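N-acetylglucosamine 2-epimerase (PDB 3GT5) probably acts as a sugar isomerase or epimerase of the N-acylglucosamine 2-epimerase family. Local coordinates at residues C142-E145 with R146-D150; Y341-Q344 with H345-H349. All blocks are in the same frame, centred on the assembly; numbering follows the deposited sequence.

Overall arrangement
Two C-terminal helix ends of one chain illustrate how an alpha-alpha barrel passes from helix to connecting segment. Contact 1 closes helix 133-147 and leads into strand 149-150, at the edge of an antiparallel sheet; contact 2 closes helix 329-346 and leads into a loop. They lie on opposite sides of the chain's centre, 21 Å and 20 Å from it, with centres 41 Å apart and nearest atoms about 31 Å apart, so neither touches the other. Both use the same device, a carbonyl accepting two backbone N-H groups, followed by a bridging water. Neither contact includes a residue known to be catalytic or substrate-binding, and both are structural features of the barrel's periphery.

Contact 1: C142-E145 with R146-D150; sequences CLLE and RHFWD
Glu-145 and Trp-149 run side by side in the same direction at the end of helix 133-147, with OE2 of the carboxylate over one face of the indole and the two planes 32° apart. Glu-145 OE2 stands 3.6 Å from Trp-149 CG, while Glu-145 OE1 comes nearest Trp-149 CD1. A bend at chi2 (-55°) of Glu-145 folds the carboxylate back over the ring, and chi1 of Trp-149 (-179°) turns the indole alongside the Glu-145 chain. One residue earlier, Leu-144 meets the Phe-148 ring obliquely, and Leu-144 CD2 lies 3.9 Å from Phe-148 CD2. Leu-143 CD1 comes to the edge of the His-147 imidazole, 3.8 Å from His-147 CD2, and Arg-146 CG covers a face of the same imidazole. The Arg-146 guanidinium turns back along the helix and lays a face over the carbonyl oxygen of Cys-142.

Beneath these side chains, Leu-144 O accepts from Phe-148 N and Trp-149 N, each at 2.9 Å and from opposite faces of the carbonyl plane, as the chain leaves the helix for strand 149-150. A water donates to both Glu-145 O and Trp-149 O, joining the last turn to the strand. Leu-115 of helix 112-127 packs on Leu-143, Leu-144 and Phe-148.

A carboxylate oxygen over an aromatic face would by itself probably be unfavourable. Here Arg-197 forms a salt bridge with Glu-145 OE2 and a cation-pi contact with Trp-149, so its positive charge probably offsets the meeting of carboxylate and pi cloud and binds the three groups together.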
loop_
_atom_site.group_PDB
_atom_site.type_symbol
_atom_site.label_atom_id
_atom_site.label_comp_id
_atom_site.label_asym_id
_atom_site.label_seq_id
_atom_site.Cartn_x
_atom_site.Cartn_y
_atom_site.Cartn_z
ATOM N N CYS A 142 -17.737 10.996 -4.644
ATOM C CA CYS A 142 -18.238 12.138 -5.417
ATOM C C CYS A 142 -17.124 13.085 -5.828
ATOM O O CYS A 142 -17.089 13.515 -6.982
ATOM C CB CYS A 142 -19.323 12.872 -4.672
ATOM S SG CYS A 142 -20.824 11.921 -4.651
ATOM N N LEU A 143 -16.198 13.351 -4.901
ATOM C CA LEU A 143 -15.045 14.205 -5.162
ATOM C C LEU A 143 -14.151 13.623 -6.270
ATOM O O LEU A 143 -13.747 14.364 -7.199
ATOM C CB LEU A 143 -14.221 14.383 -3.881
ATOM C CG LEU A 143 -13.085 15.401 -4.043
ATOM C CD1 LEU A 143 -13.576 16.842 -3.907
ATOM C CD2 LEU A 143 -11.954 15.045 -3.042
ATOM N N LEU A 144 -13.869 12.317 -6.186
ATOM C CA LEU A 144 -13.132 11.581 -7.214
ATOM C C LEU A 144 -13.852 11.634 -8.562
ATOM O O LEU A 144 -13.226 11.844 -9.605
ATOM C CB LEU A 144 -12.884 10.129 -6.748
ATOM C CG LEU A 144 -11.840 10.028 -5.635
ATOM C CD1 LEU A 144 -11.972 8.636 -4.991
ATOM C CD2 LEU A 144 -10.454 10.251 -6.219
ATOM N N GLU A 145 -15.176 11.440 -8.576
ATOM C CA GLU A 145 -15.905 11.476 -9.865
ATOM C C GLU A 145 -15.887 12.869 -10.475
ATOM O O GLU A 145 -15.830 13.032 -11.684
ATOM C CB GLU A 145 -17.378 11.072 -9.669
ATOM C CG GLU A 145 -17.628 9.551 -9.443
ATOM C CD GLU A 145 -17.074 8.598 -10.510
ATOM O OE1 GLU A 145 -17.768 8.228 -11.487
ATOM O OE2 GLU A 145 -15.947 8.137 -10.314
ATOM N N ARG A 146 -15.999 13.879 -9.627
ATOM C CA ARG A 146 -16.065 15.278 -10.066
ATOM C C ARG A 146 -14.755 15.717 -10.690
ATOM O O ARG A 146 -14.779 16.404 -11.698
ATOM C CB ARG A 146 -16.407 16.170 -8.866
ATOM C CG ARG A 146 -16.651 17.678 -9.084
ATOM C CD ARG A 146 -17.275 18.282 -7.774
ATOM N NE ARG A 146 -18.535 17.572 -7.454
ATOM C CZ ARG A 146 -18.811 16.778 -6.395
ATOM N NH1 ARG A 146 -17.957 16.560 -5.359
ATOM N NH2 ARG A 146 -20.018 16.195 -6.375
ATOM N N HIS A 147 -13.619 15.335 -10.101
ATOM C CA HIS A 147 -12.332 15.889 -10.530
ATOM C C HIS A 147 -11.339 14.913 -11.146
ATOM O O HIS A 147 -10.593 15.286 -12.069
ATOM C CB HIS A 147 -11.633 16.575 -9.364
ATOM C CG HIS A 147 -12.415 17.689 -8.751
ATOM N ND1 HIS A 147 -12.712 18.859 -9.429
ATOM C CD2 HIS A 147 -12.901 17.841 -7.495
ATOM C CE1 HIS A 147 -13.357 19.678 -8.609
ATOM N NE2 HIS A 147 -13.490 19.083 -7.434
ATOM N N PHE A 148 -11.249 13.702 -10.603
ATOM C CA PHE A 148 -10.166 12.808 -10.952
ATOM C C PHE A 148 -10.487 11.742 -12.005
ATOM O O PHE A 148 -9.640 11.307 -12.744
ATOM C CB PHE A 148 -9.660 12.099 -9.684
ATOM C CG PHE A 148 -8.926 12.985 -8.760
ATOM C CD1 PHE A 148 -7.530 13.055 -8.796
ATOM C CD2 PHE A 148 -9.606 13.754 -7.835
ATOM C CE1 PHE A 148 -6.844 13.863 -7.959
ATOM C CE2 PHE A 148 -8.895 14.606 -6.967
ATOM C CZ PHE A 148 -7.519 14.651 -7.031
ATOM N N TRP A 149 -11.717 11.248 -12.022
ATOM C CA TRP A 149 -12.074 10.145 -12.887
ATOM C C TRP A 149 -12.065 10.550 -14.356
ATOM O O TRP A 149 -12.597 11.607 -14.725
ATOM C CB TRP A 149 -13.447 9.635 -12.496
ATOM C CG TRP A 149 -13.919 8.486 -13.291
ATOM C CD1 TRP A 149 -15.096 8.431 -13.978
ATOM C CD2 TRP A 149 -13.322 7.169 -13.417
ATOM N NE1 TRP A 149 -15.249 7.205 -14.563
ATOM C CE2 TRP A 149 -14.173 6.411 -14.238
ATOM C CE3 TRP A 149 -12.138 6.576 -12.946
ATOM C CZ2 TRP A 149 -13.906 5.077 -14.580
ATOM C CZ3 TRP A 149 -11.877 5.253 -13.284
ATOM C CH2 TRP A 149 -12.758 4.512 -14.080
ATOM N N ASP A 150 -11.464 9.726 -15.196
ATOM C CA ASP A 150 -11.490 9.953 -16.659
ATOM C C ASP A 150 -12.156 8.747 -17.312
ATOM O O ASP A 150 -11.493 7.742 -17.668
ATOM C CB ASP A 150 -10.044 10.153 -17.123
ATOM C CG ASP A 150 -9.914 10.713 -18.538
ATOM O OD1 ASP A 150 -10.900 10.831 -19.299
ATOM O OD2 ASP A 150 -8.742 10.989 -18.853
HETATM O O HOH W 1 -13.636 13.925 -13.314
#

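Contact 2: Y341-Q344 with H345-H349; sequences YAWQ and HMVDH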
loop_
_atom_site.group_PDB
_atom_site.type_symbol
_atom_site.label_atom_id
_atom_site.label_comp_id
_atom_site.label_asym_id
_atom_site.label_seq_id
_atom_site.Cartn_x
_atom_site.Cartn_y
_atom_site.Cartn_z
ATOM N N TYR A 341 13.989 -14.775 4.307
ATOM C CA TYR A 341 14.757 -13.541 4.112
ATOM C C TYR A 341 14.353 -12.390 5.061
ATOM O O TYR A 341 15.169 -11.734 5.724
ATOM C CB TYR A 341 14.627 -13.072 2.664
ATOM C CG TYR A 341 15.308 -11.765 2.484
ATOM C CD1 TYR A 341 16.697 -11.689 2.440
ATOM C CD2 TYR A 341 14.597 -10.584 2.427
ATOM C CE1 TYR A 341 17.323 -10.487 2.337
ATOM C CE2 TYR A 341 15.224 -9.362 2.340
ATOM C CZ TYR A 341 16.599 -9.313 2.293
ATOM O OH TYR A 341 17.279 -8.097 2.217
ATOM N N ALA A 342 13.067 -12.121 5.088
ATOM C CA ALA A 342 12.548 -11.038 5.912
ATOM C C ALA A 342 12.834 -11.285 7.389
ATOM O O ALA A 342 13.253 -10.395 8.089
ATOM C CB ALA A 342 11.037 -10.891 5.654
ATOM N N TRP A 343 12.599 -12.487 7.859
ATOM C CA TRP A 343 12.867 -12.796 9.278
ATOM C C TRP A 343 14.344 -12.629 9.662
ATOM O O TRP A 343 14.644 -12.098 10.717
ATOM C CB TRP A 343 12.399 -14.208 9.600
ATOM C CG TRP A 343 12.218 -14.445 11.027
ATOM C CD1 TRP A 343 12.963 -15.276 11.806
ATOM C CD2 TRP A 343 11.200 -13.896 11.868
ATOM N NE1 TRP A 343 12.465 -15.282 13.098
ATOM C CE2 TRP A 343 11.401 -14.423 13.168
ATOM C CE3 TRP A 343 10.158 -12.985 11.662
ATOM C CZ2 TRP A 343 10.599 -14.046 14.272
ATOM C CZ3 TRP A 343 9.364 -12.608 12.761
ATOM C CH2 TRP A 343 9.596 -13.140 14.046
ATOM N N GLN A 344 15.236 -13.023 8.770
ATOM C CA GLN A 344 16.660 -12.954 9.037
ATOM C C GLN A 344 17.177 -11.519 8.925
ATOM O O GLN A 344 18.067 -11.120 9.689
ATOM C CB GLN A 344 17.454 -13.890 8.100
ATOM C CG GLN A 344 18.974 -13.818 8.310
ATOM C CD GLN A 344 19.387 -14.268 9.701
ATOM O OE1 GLN A 344 18.928 -15.311 10.191
ATOM N NE2 GLN A 344 20.252 -13.481 10.355
ATOM N N HIS A 345 16.673 -10.741 7.964
ATOM C CA HIS A 345 17.262 -9.423 7.683
ATOM C C HIS A 345 16.445 -8.157 7.910
ATOM O O HIS A 345 16.999 -7.094 8.151
ATOM C CB HIS A 345 17.775 -9.399 6.240
ATOM C CG HIS A 345 18.870 -10.396 5.971
ATOM N ND1 HIS A 345 18.665 -11.574 5.290
ATOM C CD2 HIS A 345 20.179 -10.394 6.328
ATOM C CE1 HIS A 345 19.799 -12.258 5.245
ATOM N NE2 HIS A 345 20.729 -11.561 5.872
ATOM N N MET A 346 15.136 -8.236 7.703
ATOM C CA MET A 346 14.307 -7.042 7.687
ATOM C C MET A 346 13.492 -6.782 8.959
ATOM O O MET A 346 13.160 -5.645 9.253
ATOM C CB MET A 346 13.349 -7.092 6.482
ATOM C CG MET A 346 14.080 -7.206 5.141
ATOM S SD MET A 346 13.542 -6.021 3.824
ATOM C CE MET A 346 13.893 -4.592 4.756
ATOM N N VAL A 347 13.141 -7.828 9.696
ATOM C CA VAL A 347 12.354 -7.649 10.905
ATOM C C VAL A 347 13.286 -7.351 12.082
ATOM O O VAL A 347 14.262 -8.063 12.300
ATOM C CB VAL A 347 11.547 -8.934 11.219
ATOM C CG1 VAL A 347 10.800 -8.774 12.578
ATOM C CG2 VAL A 347 10.573 -9.278 10.091
ATOM N N ASP A 348 12.968 -6.309 12.829
ATOM C CA ASP A 348 13.788 -5.862 13.975
ATOM C C ASP A 348 13.337 -6.701 15.176
ATOM O O ASP A 348 12.271 -6.467 15.727
ATOM C CB ASP A 348 13.582 -4.381 14.230
ATOM C CG ASP A 348 14.419 -3.841 15.418
ATOM O OD1 ASP A 348 14.910 -4.670 16.252
ATOM O OD2 ASP A 348 14.614 -2.608 15.506
ATOM N N HIS A 349 14.148 -7.677 15.553
ATOM C CA HIS A 349 13.801 -8.571 16.671
ATOM C C HIS A 349 14.032 -7.956 18.062
ATOM O O HIS A 349 13.591 -8.533 19.049
ATOM C CB HIS A 349 14.525 -9.891 16.536
ATOM C CG HIS A 349 14.196 -10.589 15.252
ATOM N ND1 HIS A 349 12.930 -11.057 14.983
ATOM C CD2 HIS A 349 14.915 -10.780 14.125
ATOM C CE1 HIS A 349 12.899 -11.560 13.764
ATOM N NE2 HIS A 349 14.103 -11.445 13.235
HETATM O O HOH W 2 15.954 -9.480 10.837
#
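His-349 reaches back over the end of helix 329-346 to Trp-343 and meets it twice, through a hydrogen bond and through its ring edge. Its NE2 donates to Trp-343 O at 2.7 Å, nearly straight (168°), with the donor in the carbonyl plane and the acceptor in the plane of the imidazole. The bond implies a proton on NE2 and fixes the ring's rotation, setting CE1 over the centre of the indole face in an edge-to-face pair with planes at 65°. A water also donates to Trp-343 O, and its second bond goes to Val-347 O at 2.6 Å. Trp-343 O, whose usual helical donor Val-347 N is bonded to Ala-342 O, is thus satisfied by an imidazole and a water.

The preceding carbonyls are met by backbone donors. Tyr-341 O takes the N-H of His-345 at 2.9 Å, whereas Ala-342 O accepts from both Met-346 N and Val-347 N, which approach from opposite faces of its plane. Tyr-341 OH is hydrogen-bonded to Asn-362. The tyrosine has CG anti to the backbone N (chi1 175°), a setting that brings one face of its ring over His-345 CB and its CE2 within 3.7 Å of Met-346 CG. Gln-344 CG makes a CH-pi contact over the His-345 ring, 3.7 Å from the ring centroid.

Around the helix end, Tyr-341 and His-345 pack on Leu-358 of strand 357-358, while Tyr-341 and Met-346 rest on Gln-312 of helix 309-326. Trp-343 and Val-347 touch His-14 of helix 8-22, so the helix end meets two helices and a strand through different sets of side chains.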